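Local atomic coordinates of 5-carboxyvanillate decarboxylase (Sphingomonas paucimobilis, PDB entry 4L6D), a protein that probably catalyses the manganese-dependent, non-oxidative decarboxylation of 5-carboxyvanillate to vanillate, as a member of the amidohydrolase superfamily. Residues L76-V81 / Y172-A177. Residues are numbered along the deposited sequence; the frame is centred on the assembly and turned at random.
Sequences LTAPGV and YIHPRA. With MN (manganese (II) ion), chain I; VNL (4-hydroxy-3-methoxybenzoate), chain J.
Ala-78 CB packs against His-174 and Pro-175 in the active site of an amidohydrolase-type TIM barrel, where the loop after strand 71-76 meets the end of strand 171-174 and the residue that follows it, beside manganese and the bound 4-hydroxy-3-methoxybenzoate. The methyl lies 3.7 Å from His-174 ND1, oblique to the imidazole, and 3.3 Å from Pro-175 O. It thus flanks a bond within segment 172-177: His-174 ND1 donates to Pro-175 O (2.9 Å, N-H...O 154°), meeting a lone pair in the carbonyl plane, although the oxygen sits slightly out of the imidazole plane. With CG anti to the backbone N (chi1 -173°) and chi2 at -84°, the ring reaches manganese with NE2 while ND1 turns back to the next residue of its own segment. Pro-175 CD lies over one ring face, near the rim. The ND1 bond and the NE2-manganese bond together hold the rotation of the imidazole, and the former probably makes NE2 a better donor to the metal. Glu-8, Asp-297, a water and the ligand phenolic oxygen O3 complete the coordination; O3 of the ligand lies 2.0 Å from manganese and also at the imidazole edge, near its plane. The methoxy group of the ligand turns to segment 76-81, its methyl carbon CV 3.3 Å from Ala-78 O and 3.7 Å from Thr-77 OG1. Thr-77 OG1 is also hydrogen-bonded to Tyr-300 OH. A cis peptide joins Ala-78 to Pro-79, and the turn is closed by Gly-80 N bonding to Thr-77 O at 2.8 Å.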
loop_
_atom_site.group_PDB
_atom_site.type_symbol
_atom_site.label_atom_id
_atom_site.label_comp_id
_atom_site.label_asym_id
_atom_site.label_seq_id
_atom_site.Cartn_x
_atom_site.Cartn_y
_atom_site.Cartn_z
ATOM N N LEU A 76 -14.689 0.848 20.027
ATOM C CA LEU A 76 -15.072 2.237 19.819
ATOM C C LEU A 76 -14.566 2.704 18.452
ATOM O O LEU A 76 -13.387 2.578 18.131
ATOM C CB LEU A 76 -14.522 3.125 20.934
ATOM C CG LEU A 76 -14.770 4.620 20.705
ATOM C CD1 LEU A 76 -16.257 4.938 20.795
ATOM C CD2 LEU A 76 -13.986 5.472 21.716
ATOM N N THR A 77 -15.484 3.246 17.660
ATOM C CA THR A 77 -15.229 3.553 16.258
ATOM C C THR A 77 -14.156 4.623 16.111
ATOM O O THR A 77 -14.017 5.493 16.971
ATOM C CB THR A 77 -16.543 3.994 15.573
ATOM O OG1 THR A 77 -16.338 4.090 14.163
ATOM C CG2 THR A 77 -17.045 5.327 16.127
ATOM N N ALA A 78 -13.379 4.538 15.033
ATOM C CA ALA A 78 -12.409 5.578 14.729
ATOM C C ALA A 78 -13.146 6.918 14.615
ATOM O O ALA A 78 -14.285 6.970 14.142
ATOM C CB ALA A 78 -11.695 5.250 13.422
ATOM N N PRO A 79 -12.506 8.017 15.041
ATOM C CA PRO A 79 -11.128 8.150 15.529
ATOM C C PRO A 79 -10.953 7.928 17.030
ATOM O O PRO A 79 -9.971 8.402 17.608
ATOM C CB PRO A 79 -10.804 9.605 15.185
ATOM C CG PRO A 79 -12.115 10.307 15.411
ATOM C CD PRO A 79 -13.177 9.328 14.942
ATOM N N GLY A 80 -11.869 7.194 17.651
ATOM C CA GLY A 80 -11.770 6.920 19.074
ATOM C C GLY A 80 -11.746 8.199 19.882
ATOM O O GLY A 80 -12.562 9.097 19.640
ATOM N N VAL A 81 -10.817 8.279 20.833
ATOM C CA VAL A 81 -10.654 9.467 21.664
ATOM C C VAL A 81 -9.394 10.238 21.307
ATOM O O VAL A 81 -8.985 11.148 22.030
ATOM C CB VAL A 81 -10.606 9.120 23.182
ATOM C CG1 VAL A 81 -11.890 8.407 23.611
ATOM C CG2 VAL A 81 -9.372 8.280 23.517
ATOM N N TYR A 172 -5.596 -4.118 18.386
ATOM C CA TYR A 172 -6.090 -3.931 17.031
ATOM C C TYR A 172 -5.746 -2.508 16.628
ATOM O O TYR A 172 -6.227 -1.559 17.247
ATOM C CB TYR A 172 -7.609 -4.138 17.012
ATOM C CG TYR A 172 -8.201 -4.547 15.676
ATOM C CD1 TYR A 172 -7.993 -3.785 14.530
ATOM C CD2 TYR A 172 -8.988 -5.693 15.571
ATOM C CE1 TYR A 172 -8.555 -4.149 13.315
ATOM C CE2 TYR A 172 -9.552 -6.073 14.370
ATOM C CZ TYR A 172 -9.321 -5.304 13.243
ATOM O OH TYR A 172 -9.885 -5.697 12.059
ATOM N N ILE A 173 -4.876 -2.348 15.634
ATOM C CA ILE A 173 -4.610 -1.011 15.107
ATOM C C ILE A 173 -5.519 -0.789 13.916
ATOM O O ILE A 173 -5.211 -1.194 12.786
ATOM C CB ILE A 173 -3.124 -0.774 14.750
ATOM C CG1 ILE A 173 -2.244 -0.981 15.987
ATOM C CG2 ILE A 173 -2.948 0.649 14.240
ATOM C CD1 ILE A 173 -0.743 -0.828 15.716
ATOM N N HIS A 174 -6.655 -0.162 14.206
ATOM C CA HIS A 174 -7.684 0.165 13.226
ATOM C C HIS A 174 -7.234 1.404 12.456
ATOM O O HIS A 174 -6.422 2.172 12.950
ATOM C CB HIS A 174 -8.972 0.447 14.003
ATOM C CG HIS A 174 -10.180 0.642 13.144
ATOM N ND1 HIS A 174 -10.495 1.851 12.559
ATOM C CD2 HIS A 174 -11.150 -0.222 12.768
ATOM C CE1 HIS A 174 -11.609 1.723 11.864
ATOM N NE2 HIS A 174 -12.027 0.474 11.972
ATOM N N PRO A 175 -7.748 1.616 11.236
ATOM C CA PRO A 175 -7.373 2.863 10.554
ATOM C C PRO A 175 -7.963 4.146 11.159
ATOM O O PRO A 175 -8.896 4.147 11.961
ATOM C CB PRO A 175 -7.929 2.674 9.130
ATOM C CG PRO A 175 -8.077 1.182 8.980
ATOM C CD PRO A 175 -8.433 0.672 10.336
ATOM N N ARG A 176 -7.360 5.256 10.762
ATOM C CA ARG A 176 -8.038 6.549 10.734
ATOM C C ARG A 176 -7.510 7.220 9.472
ATOM O O ARG A 176 -6.732 6.626 8.729
ATOM C CB ARG A 176 -7.777 7.375 12.004
ATOM C CG ARG A 176 -6.306 7.679 12.251
ATOM C CD ARG A 176 -6.088 8.486 13.513
ATOM N NE ARG A 176 -6.587 9.852 13.398
ATOM C CZ ARG A 176 -6.325 10.807 14.280
ATOM N NH1 ARG A 176 -5.590 10.525 15.350
ATOM N NH2 ARG A 176 -6.807 12.032 14.098
ATOM N N ALA A 177 -7.939 8.444 9.209
ATOM C CA ALA A 177 -7.473 9.123 8.009
ATOM C C ALA A 177 -5.967 9.398 8.075
ATOM O O ALA A 177 -5.406 9.585 9.166
ATOM C CB ALA A 177 -8.243 10.432 7.812
HETATM MN MN MN I . -13.615 -0.473 10.781
HETATM C C1 VNL J . -15.761 3.835 7.391
HETATM C CO1 VNL J . -15.556 2.474 7.129
HETATM C CO2 VNL J . -15.405 4.401 8.631
HETATM C CM1 VNL J . -14.994 1.640 8.113
HETATM C CM2 VNL J . -14.834 3.597 9.615
HETATM O OM VNL J . -14.455 4.057 10.849
HETATM C CZ VNL J . -14.628 2.169 9.351
HETATM C CC VNL J . -16.402 4.700 6.338
HETATM C CV VNL J . -14.613 5.449 11.184
HETATM O O1 VNL J . -16.995 4.179 5.355
HETATM O O2 VNL J . -16.388 5.944 6.499
HETATM O O3 VNL J . -14.386 1.393 10.450
HETATM O O HOH W 1 -14.740 -1.005 12.587
#